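Long-range contacts in acyl-[acyl-carrier-protein]--UDP-N-acetylglucosamine O-acyltransferase (Helicobacter pylori, PDB 1J2Z), which catalyses transfer of a (3R)-hydroxyacyl group from acyl carrier protein to UDP-N-acetylglucosamine, the first step of lipid A biosynthesis: residues His49-Gly53 / Ser78-Ile82; Gly126-Ala132 / Ile143-Ile149; Leu193-Met198 / Ile210-Tyr214. The contacts are given in a common frame with arbitrary orientation. Residue numbers count along the deposited sequence, not the author numbering.

Contact 1 (His49-Gly53 / Ser78-Ile82); sequences HTFVG and SELII
Phe51 lies beside Ile81 on the outward face of a parallel pair of strands, CD2 of Phe51 4.2 Å from CG2 of Ile81, with Phe51 chi1 in t and Ile81 in mt. The pair belongs to one of the three parallel sheets of a left-handed beta-helix, the fold of the hexapeptide-repeat transferases. Strands 49-52 and 79-82 run at 3° with axes 4.7 Å apart, both extended: Thr50 and Phe51 near -115/130, His49 at -89/82 and Glu79 at -131/164. Thr50 faces Leu80 (CA-CA 4.7 Å) and Val52 faces Ile82 (4.8 Å), all four side chains directed into the coil, where Leu80 and Ile82 meet Leu64. The backbone bonds alternate: Leu80 N to His49 O 3.0 Å, Phe51 N to Leu80 O 2.9 Å, Ile82 N to Phe51 O 2.8 Å, Gly53 N to Ile82 O 2.8 Å. Paired residues are 30 apart in sequence, not the 18 of a regular coil, because this turn of the helix includes the loop with the substrate-binding residues Gln69 to Lys72. Strand 49-52 bonds on its other edge to Lys33 and Asp35. One water accepts from His49 N (2.9 Å) and donates to Ser78 O (2.8 Å).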
loop_
_atom_site.group_PDB
_atom_site.type_symbol
_atom_site.label_atom_id
_atom_site.label_comp_id
_atom_site.label_asym_id
_atom_site.label_seq_id
_atom_site.Cartn_x
_atom_site.Cartn_y
_atom_site.Cartn_z
ATOM N N HIS A 49 10.225 -18.487 -15.023
ATOM C CA HIS A 49 10.762 -18.312 -16.368
ATOM C C HIS A 49 10.674 -16.832 -16.683
ATOM O O HIS A 49 9.751 -16.374 -17.358
ATOM C CB HIS A 49 9.927 -19.141 -17.346
ATOM C CG HIS A 49 9.638 -20.519 -16.844
ATOM N ND1 HIS A 49 10.622 -21.469 -16.673
ATOM C CD2 HIS A 49 8.491 -21.085 -16.398
ATOM C CE1 HIS A 49 10.096 -22.557 -16.141
ATOM N NE2 HIS A 49 8.803 -22.350 -15.963
ATOM N N THR A 50 11.662 -16.099 -16.183
ATOM C CA THR A 50 11.710 -14.657 -16.318
ATOM C C THR A 50 12.869 -14.127 -17.155
ATOM O O THR A 50 14.024 -14.513 -16.961
ATOM C CB THR A 50 11.792 -14.024 -14.918
ATOM O OG1 THR A 50 10.758 -14.577 -14.089
ATOM C CG2 THR A 50 11.631 -12.515 -14.997
ATOM N N PHE A 51 12.541 -13.234 -18.083
ATOM C CA PHE A 51 13.533 -12.606 -18.945
ATOM C C PHE A 51 13.539 -11.118 -18.607
ATOM O O PHE A 51 12.477 -10.490 -18.536
ATOM C CB PHE A 51 13.164 -12.778 -20.423
ATOM C CG PHE A 51 14.100 -12.068 -21.365
ATOM C CD1 PHE A 51 15.293 -12.663 -21.767
ATOM C CD2 PHE A 51 13.810 -10.783 -21.817
ATOM C CE1 PHE A 51 16.184 -11.987 -22.600
ATOM C CE2 PHE A 51 14.698 -10.096 -22.652
ATOM C CZ PHE A 51 15.887 -10.702 -23.043
ATOM N N VAL A 52 14.729 -10.566 -18.392
ATOM C CA VAL A 52 14.894 -9.149 -18.071
ATOM C C VAL A 52 15.768 -8.515 -19.160
ATOM O O VAL A 52 16.953 -8.845 -19.293
ATOM C CB VAL A 52 15.561 -8.970 -16.688
ATOM C CG1 VAL A 52 15.778 -7.493 -16.400
ATOM C CG2 VAL A 52 14.675 -9.575 -15.599
ATOM N N GLY A 53 15.163 -7.610 -19.931
ATOM C CA GLY A 53 15.838 -6.946 -21.037
ATOM C C GLY A 53 17.012 -6.029 -20.741
ATOM O O GLY A 53 17.205 -5.577 -19.611
ATOM N N SER A 78 4.393 -20.850 -17.327
ATOM C CA SER A 78 4.195 -19.488 -17.823
ATOM C C SER A 78 5.468 -18.661 -17.727
ATOM O O SER A 78 6.439 -19.083 -17.105
ATOM C CB SER A 78 3.070 -18.799 -17.049
ATOM O OG SER A 78 1.803 -19.307 -17.437
ATOM N N GLU A 79 5.454 -17.472 -18.322
ATOM C CA GLU A 79 6.634 -16.618 -18.320
ATOM C C GLU A 79 6.375 -15.181 -17.901
ATOM O O GLU A 79 5.236 -14.712 -17.884
ATOM C CB GLU A 79 7.252 -16.575 -19.719
ATOM C CG GLU A 79 7.355 -17.908 -20.436
ATOM C CD GLU A 79 7.812 -17.738 -21.875
ATOM O OE1 GLU A 79 9.022 -17.540 -22.103
ATOM O OE2 GLU A 79 6.954 -17.777 -22.777
ATOM N N LEU A 80 7.461 -14.487 -17.581
ATOM C CA LEU A 80 7.422 -13.073 -17.223
ATOM C C LEU A 80 8.490 -12.500 -18.144
ATOM O O LEU A 80 9.653 -12.897 -18.068
ATOM C CB LEU A 80 7.829 -12.853 -15.765
ATOM C CG LEU A 80 7.367 -11.545 -15.105
ATOM C CD1 LEU A 80 8.241 -11.252 -13.889
ATOM C CD2 LEU A 80 7.430 -10.389 -16.082
ATOM N N ILE A 81 8.101 -11.584 -19.022
ATOM C CA ILE A 81 9.047 -10.999 -19.964
ATOM C C ILE A 81 9.115 -9.483 -19.796
ATOM O O ILE A 81 8.123 -8.781 -19.980
ATOM C CB ILE A 81 8.643 -11.357 -21.414
ATOM C CG1 ILE A 81 8.526 -12.880 -21.545
ATOM C CG2 ILE A 81 9.674 -10.809 -22.402
ATOM C CD1 ILE A 81 7.846 -13.350 -22.815
ATOM N N ILE A 82 10.299 -8.990 -19.442
ATOM C CA ILE A 82 10.514 -7.562 -19.222
ATOM C C ILE A 82 11.452 -6.994 -20.283
ATOM O O ILE A 82 12.473 -7.603 -20.617
ATOM C CB ILE A 82 11.097 -7.316 -17.805
ATOM C CG1 ILE A 82 10.065 -7.744 -16.753
ATOM C CG2 ILE A 82 11.445 -5.848 -17.616
ATOM C CD1 ILE A 82 10.611 -7.815 -15.332
HETATM O O HOH W 1 7.374 -18.442 -14.577
HETATM O O HOH W 2 10.828 -16.064 -20.005
#

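Contact 2 (Gly126-Ala132 / Ile143-Ile149); sequences GSHCILA and IGDYVNI
This is a coil-to-coil contact of the left-handed beta-helix, a corner and the strand after it stacked on their equivalents one turn later, 18 residues on. In register are Ser127 with Asp145, Cys129 with Val147, Ile130 with Asn148 and Leu131 with Ile149, CA-CA 4.8-4.9 Å. His128 (60/29) and Tyr146 (53/45), left-handed at the corners, both have chi1 in m. Ser127 N donates to Asp145 OD1 (2.8 Å) and Tyr146 N to Ser127 O (3.0 Å); parallel strand bonding follows, Ile130 N to Val147 O 2.9 Å, Ile149 N to Ile130 O 2.9 Å, Ala132 N to Ile149 O 3.0 Å. Outside, the near-parallel His128 and Tyr146 rings (10°, centroids 4.6 Å) barely overlap, and His128 CB makes a CH-pi contact 3.8 Å from the Tyr146 centroid. Inside, Leu131 CD2 meets Ile149 CD1 at 3.5 Å, both residues mt. The preceding coil bonds to 126-132 through Asp109, Asn111 and Leu112, strand 136-137 touches Leu131 and Ile143 through Leu137, and helix 195-201 covers Tyr146 with Arg197 and Leu201.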
loop_
_atom_site.group_PDB
_atom_site.type_symbol
_atom_site.label_atom_id
_atom_site.label_comp_id
_atom_site.label_asym_id
_atom_site.label_seq_id
_atom_site.Cartn_x
_atom_site.Cartn_y
_atom_site.Cartn_z
ATOM N N GLY A 126 3.000 -1.706 -22.058
ATOM C CA GLY A 126 3.798 -1.295 -23.200
ATOM C C GLY A 126 5.100 -0.602 -22.837
ATOM O O GLY A 126 5.857 -1.083 -21.989
ATOM N N SER A 127 5.361 0.532 -23.481
ATOM C CA SER A 127 6.586 1.293 -23.246
ATOM C C SER A 127 6.308 2.743 -22.844
ATOM O O SER A 127 5.219 3.260 -23.075
ATOM C CB SER A 127 7.455 1.271 -24.507
ATOM O OG SER A 127 7.863 -0.049 -24.835
ATOM N N HIS A 128 7.306 3.388 -22.245
ATOM C CA HIS A 128 7.198 4.782 -21.812
ATOM C C HIS A 128 6.091 5.017 -20.792
ATOM O O HIS A 128 5.529 6.106 -20.725
ATOM C CB HIS A 128 6.970 5.693 -23.025
ATOM C CG HIS A 128 8.049 5.598 -24.057
ATOM N ND1 HIS A 128 9.307 6.129 -23.869
ATOM C CD2 HIS A 128 8.075 4.986 -25.264
ATOM C CE1 HIS A 128 10.062 5.846 -24.914
ATOM N NE2 HIS A 128 9.338 5.153 -25.775
ATOM N N CYS A 129 5.779 4.001 -19.996
ATOM C CA CYS A 129 4.735 4.127 -18.985
ATOM C C CYS A 129 5.303 4.441 -17.611
ATOM O O CYS A 129 6.478 4.191 -17.334
ATOM C CB CYS A 129 3.924 2.834 -18.885
ATOM S SG CYS A 129 2.889 2.463 -20.315
ATOM N N ILE A 130 4.454 4.983 -16.748
ATOM C CA ILE A 130 4.855 5.295 -15.390
ATOM C C ILE A 130 3.743 4.880 -14.431
ATOM O O ILE A 130 2.613 5.360 -14.533
ATOM C CB ILE A 130 5.140 6.804 -15.208
ATOM C CG1 ILE A 130 6.365 7.209 -16.030
ATOM C CG2 ILE A 130 5.376 7.110 -13.735
ATOM C CD1 ILE A 130 6.643 8.702 -16.011
ATOM N N LEU A 131 4.063 3.963 -13.524
ATOM C CA LEU A 131 3.103 3.509 -12.528
ATOM C C LEU A 131 3.662 3.972 -11.191
ATOM O O LEU A 131 4.737 3.529 -10.780
ATOM C CB LEU A 131 2.962 1.979 -12.535
ATOM C CG LEU A 131 2.670 1.221 -13.840
ATOM C CD1 LEU A 131 2.086 -0.149 -13.501
ATOM C CD2 LEU A 131 1.696 1.984 -14.698
ATOM N N ALA A 132 2.941 4.875 -10.531
ATOM C CA ALA A 132 3.363 5.427 -9.243
ATOM C C ALA A 132 3.230 4.462 -8.069
ATOM O O ALA A 132 2.693 3.362 -8.211
ATOM C CB ALA A 132 2.579 6.702 -8.944
ATOM N N ILE A 143 -2.145 -2.403 -20.887
ATOM C CA ILE A 143 -1.807 -0.988 -20.790
ATOM C C ILE A 143 -0.971 -0.582 -22.004
ATOM O O ILE A 143 0.075 -1.173 -22.265
ATOM C CB ILE A 143 -1.017 -0.721 -19.488
ATOM C CG1 ILE A 143 -1.918 -1.013 -18.283
ATOM C CG2 ILE A 143 -0.507 0.717 -19.455
ATOM C CD1 ILE A 143 -1.234 -0.879 -16.942
ATOM N N GLY A 144 -1.440 0.426 -22.736
ATOM C CA GLY A 144 -0.733 0.880 -23.923
ATOM C C GLY A 144 0.496 1.716 -23.627
ATOM O O GLY A 144 0.896 1.854 -22.469
ATOM N N ASP A 145 1.110 2.270 -24.669
ATOM C CA ASP A 145 2.301 3.094 -24.486
ATOM C C ASP A 145 1.940 4.462 -23.921
ATOM O O ASP A 145 0.803 4.923 -24.048
ATOM C CB ASP A 145 3.048 3.286 -25.812
ATOM C CG ASP A 145 3.511 1.978 -26.422
ATOM O OD1 ASP A 145 3.750 1.008 -25.669
ATOM O OD2 ASP A 145 3.652 1.926 -27.663
ATOM N N TYR A 146 2.917 5.104 -23.293
ATOM C CA TYR A 146 2.738 6.436 -22.720
ATOM C C TYR A 146 1.558 6.580 -21.766
ATOM O O TYR A 146 0.799 7.547 -21.846
ATOM C CB TYR A 146 2.609 7.481 -23.834
ATOM C CG TYR A 146 3.776 7.489 -24.790
ATOM C CD1 TYR A 146 3.775 6.681 -25.925
ATOM C CD2 TYR A 146 4.902 8.272 -24.538
ATOM C CE1 TYR A 146 4.869 6.650 -26.788
ATOM C CE2 TYR A 146 6.002 8.246 -25.395
ATOM C CZ TYR A 146 5.976 7.431 -26.517
ATOM O OH TYR A 146 7.060 7.394 -27.363
ATOM N N VAL A 147 1.403 5.621 -20.863
ATOM C CA VAL A 147 0.328 5.689 -19.888
ATOM C C VAL A 147 0.904 6.004 -18.513
ATOM O O VAL A 147 1.921 5.431 -18.102
ATOM C CB VAL A 147 -0.454 4.358 -19.811
ATOM C CG1 VAL A 147 -1.432 4.382 -18.629
ATOM C CG2 VAL A 147 -1.215 4.133 -21.108
ATOM N N ASN A 148 0.268 6.940 -17.818
ATOM C CA ASN A 148 0.687 7.307 -16.472
ATOM C C ASN A 148 -0.436 6.947 -15.515
ATOM O O ASN A 148 -1.589 7.298 -15.750
ATOM C CB ASN A 148 0.979 8.808 -16.365
ATOM C CG ASN A 148 2.299 9.193 -17.004
ATOM O OD1 ASN A 148 2.825 10.274 -16.758
ATOM N ND2 ASN A 148 2.834 8.311 -17.834
ATOM N N ILE A 149 -0.103 6.227 -14.451
ATOM C CA ILE A 149 -1.102 5.848 -13.467
ATOM C C ILE A 149 -0.639 6.358 -12.106
ATOM O O ILE A 149 0.430 5.978 -11.622
ATOM C CB ILE A 149 -1.291 4.318 -13.405
ATOM C CG1 ILE A 149 -1.592 3.771 -14.806
ATOM C CG2 ILE A 149 -2.432 3.980 -12.446
ATOM C CD1 ILE A 149 -1.806 2.268 -14.855
HETATM O O HOH W 3 5.387 -0.898 -26.759
HETATM O O HOH W 4 4.935 8.555 -19.617
#

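Contact 3 (Leu193-Met198 / Ile210-Tyr214); sequences LNRHRM and IYALY
The helical C-terminal domain of LpxA begins here, where the chain leaves the beta-helix, and this contact sets the first turn of helix 195-201 and its lead-in against the middle of the next helix, 204-217. Build the lead-in from an extended Leu193 (-106/153) and an inverse gamma turn centred on Asn194 (-83/71), with a weak bond from Arg195 N to Leu193 O of 2.9 Å. Asn194 is the N-cap residue, and its O accepts from Met198 N at 3.0 Å to start the helix. The other segment is regular helix, with Tyr214 N bonded to Ile210 O at 2.9 Å. The backbones stay well apart, the nearest CA pair being Leu193 and Tyr211 at 7.7 Å, so side chains do the joining. Leu193, in mt, provides most of its segment's buried area. Its CD1 sits over one face of the Tyr211 ring in a CH-pi contact, 3.6 Å from the centroid and 15° off the normal, and also lies 4.0 Å from Ile210 CG2; its CD2 reaches Tyr214 CD1 at 3.5 Å. Met198 adds CE at 4.2 Å from Tyr211 CE1, and the extended Arg195 brings CD to 3.2 Å from Tyr211 OH. Tyr214 OH is bonded to Pro179 O, while Leu193 and Tyr214 both touch Cys181 of strand 181-184. The contact ties the start of the helical region to its second helix; a helical domain after a left-handed beta-helix is the known architecture of LpxA.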
loop_
_atom_site.group_PDB
_atom_site.type_symbol
_atom_site.label_atom_id
_atom_site.label_comp_id
_atom_site.label_asym_id
_atom_site.label_seq_id
_atom_site.Cartn_x
_atom_site.Cartn_y
_atom_site.Cartn_z
ATOM N N LEU A 193 -9.324 14.969 -22.031
ATOM C CA LEU A 193 -8.192 14.427 -22.770
ATOM C C LEU A 193 -6.845 14.735 -22.132
ATOM O O LEU A 193 -6.687 15.729 -21.424
ATOM C CB LEU A 193 -8.199 14.946 -24.209
ATOM C CG LEU A 193 -9.413 14.595 -25.076
ATOM C CD1 LEU A 193 -9.118 14.975 -26.526
ATOM C CD2 LEU A 193 -9.715 13.106 -24.976
ATOM N N ASN A 194 -5.879 13.864 -22.398
ATOM C CA ASN A 194 -4.523 14.009 -21.887
ATOM C C ASN A 194 -3.795 14.961 -22.827
ATOM O O ASN A 194 -2.911 14.562 -23.587
ATOM C CB ASN A 194 -3.833 12.643 -21.863
ATOM C CG ASN A 194 -2.500 12.672 -21.147
ATOM O OD1 ASN A 194 -1.871 11.633 -20.945
ATOM N ND2 ASN A 194 -2.057 13.863 -20.761
ATOM N N ARG A 195 -4.189 16.227 -22.760
ATOM C CA ARG A 195 -3.634 17.284 -23.596
ATOM C C ARG A 195 -2.111 17.342 -23.553
ATOM O O ARG A 195 -1.453 17.383 -24.595
ATOM C CB ARG A 195 -4.223 18.629 -23.158
ATOM C CG ARG A 195 -4.291 19.688 -24.243
ATOM C CD ARG A 195 -5.108 20.886 -23.768
ATOM N NE ARG A 195 -5.325 21.869 -24.827
ATOM C CZ ARG A 195 -4.364 22.604 -25.375
ATOM N NH1 ARG A 195 -3.110 22.468 -24.965
ATOM N NH2 ARG A 195 -4.655 23.477 -26.328
ATOM N N HIS A 196 -1.552 17.345 -22.347
ATOM C CA HIS A 196 -0.106 17.410 -22.191
ATOM C C HIS A 196 0.615 16.311 -22.962
ATOM O O HIS A 196 1.693 16.537 -23.515
ATOM C CB HIS A 196 0.279 17.337 -20.712
ATOM C CG HIS A 196 1.755 17.241 -20.484
ATOM N ND1 HIS A 196 2.450 16.058 -20.608
ATOM C CD2 HIS A 196 2.676 18.190 -20.191
ATOM C CE1 HIS A 196 3.736 16.281 -20.402
ATOM N NE2 HIS A 196 3.899 17.566 -20.149
ATOM N N ARG A 197 0.021 15.124 -22.998
ATOM C CA ARG A 197 0.618 14.001 -23.708
ATOM C C ARG A 197 0.464 14.161 -25.216
ATOM O O ARG A 197 1.413 13.953 -25.973
ATOM C CB ARG A 197 -0.041 12.691 -23.282
ATOM C CG ARG A 197 0.498 11.478 -24.015
ATOM C CD ARG A 197 1.529 10.756 -23.177
ATOM N NE ARG A 197 2.622 11.625 -22.763
ATOM C CZ ARG A 197 3.520 11.294 -21.841
ATOM N NH1 ARG A 197 3.445 10.113 -21.244
ATOM N NH2 ARG A 197 4.490 12.139 -21.517
ATOM N N MET A 198 -0.743 14.517 -25.650
ATOM C CA MET A 198 -1.007 14.689 -27.073
ATOM C C MET A 198 -0.109 15.762 -27.680
ATOM O O MET A 198 0.345 15.627 -28.813
ATOM C CB MET A 198 -2.474 15.065 -27.306
ATOM C CG MET A 198 -3.473 14.073 -26.732
ATOM S SD MET A 198 -5.169 14.456 -27.215
ATOM C CE MET A 198 -5.486 15.881 -26.213
ATOM N N ILE A 210 -9.268 14.829 -32.759
ATOM C CA ILE A 210 -9.573 13.888 -31.686
ATOM C C ILE A 210 -10.643 14.433 -30.743
ATOM O O ILE A 210 -11.585 13.722 -30.397
ATOM C CB ILE A 210 -8.294 13.526 -30.897
ATOM C CG1 ILE A 210 -7.325 12.796 -31.831
ATOM C CG2 ILE A 210 -8.642 12.643 -29.693
ATOM C CD1 ILE A 210 -5.969 12.506 -31.224
ATOM N N TYR A 211 -10.505 15.689 -30.326
ATOM C CA TYR A 211 -11.501 16.287 -29.438
ATOM C C TYR A 211 -12.874 16.139 -30.079
ATOM O O TYR A 211 -13.824 15.666 -29.453
ATOM C CB TYR A 211 -11.236 17.781 -29.222
ATOM C CG TYR A 211 -10.245 18.129 -28.134
ATOM C CD1 TYR A 211 -8.945 18.522 -28.449
ATOM C CD2 TYR A 211 -10.628 18.137 -26.792
ATOM C CE1 TYR A 211 -8.052 18.928 -27.457
ATOM C CE2 TYR A 211 -9.741 18.539 -25.790
ATOM C CZ TYR A 211 -8.456 18.935 -26.132
ATOM O OH TYR A 211 -7.583 19.361 -25.159
ATOM N N ALA A 212 -12.965 16.564 -31.334
ATOM C CA ALA A 212 -14.207 16.494 -32.087
ATOM C C ALA A 212 -14.718 15.063 -32.131
ATOM O O ALA A 212 -15.892 14.805 -31.870
ATOM C CB ALA A 212 -13.985 17.015 -33.508
ATOM N N LEU A 213 -13.823 14.136 -32.457
ATOM C CA LEU A 213 -14.167 12.721 -32.547
ATOM C C LEU A 213 -14.839 12.232 -31.264
ATOM O O LEU A 213 -15.920 11.645 -31.298
ATOM C CB LEU A 213 -12.905 11.887 -32.793
ATOM C CG LEU A 213 -13.036 10.547 -33.529
ATOM C CD1 LEU A 213 -11.848 9.674 -33.162
ATOM C CD2 LEU A 213 -14.330 9.839 -33.177
ATOM N N TYR A 214 -14.189 12.469 -30.131
ATOM C CA TYR A 214 -14.733 12.029 -28.855
ATOM C C TYR A 214 -16.043 12.719 -28.505
ATOM O O TYR A 214 -16.932 12.108 -27.907
ATOM C CB TYR A 214 -13.704 12.241 -27.742
ATOM C CG TYR A 214 -12.699 11.112 -27.621
ATOM C CD1 TYR A 214 -11.328 11.365 -27.614
ATOM C CD2 TYR A 214 -13.123 9.788 -27.481
ATOM C CE1 TYR A 214 -10.406 10.331 -27.468
ATOM C CE2 TYR A 214 -12.210 8.747 -27.335
ATOM C CZ TYR A 214 -10.856 9.024 -27.329
ATOM O OH TYR A 214 -9.953 7.996 -27.175
#

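Contacts 1 and 2 both join neighbouring turns of the beta-helix, but on different sheets of the coil, with centres about 18 Å apart; contact 3 lies beyond the coil, its centre about 34 Å from that of contact 1 and on the opposite side of the chain's centre. Contact 1 is the most buried, contacts 2 and 3 partly so. Backbone hydrogen bonding dominates the two coil contacts, with contact 2 adding side-chain chemistry at its corner, whereas contact 3 depends on apolar side chains around one leucine and two tyrosines. Contacts 2 and 3 touch directly: Tyr146 CB lies 3.5 Å from Arg197 CD, where the helical domain meets the coil.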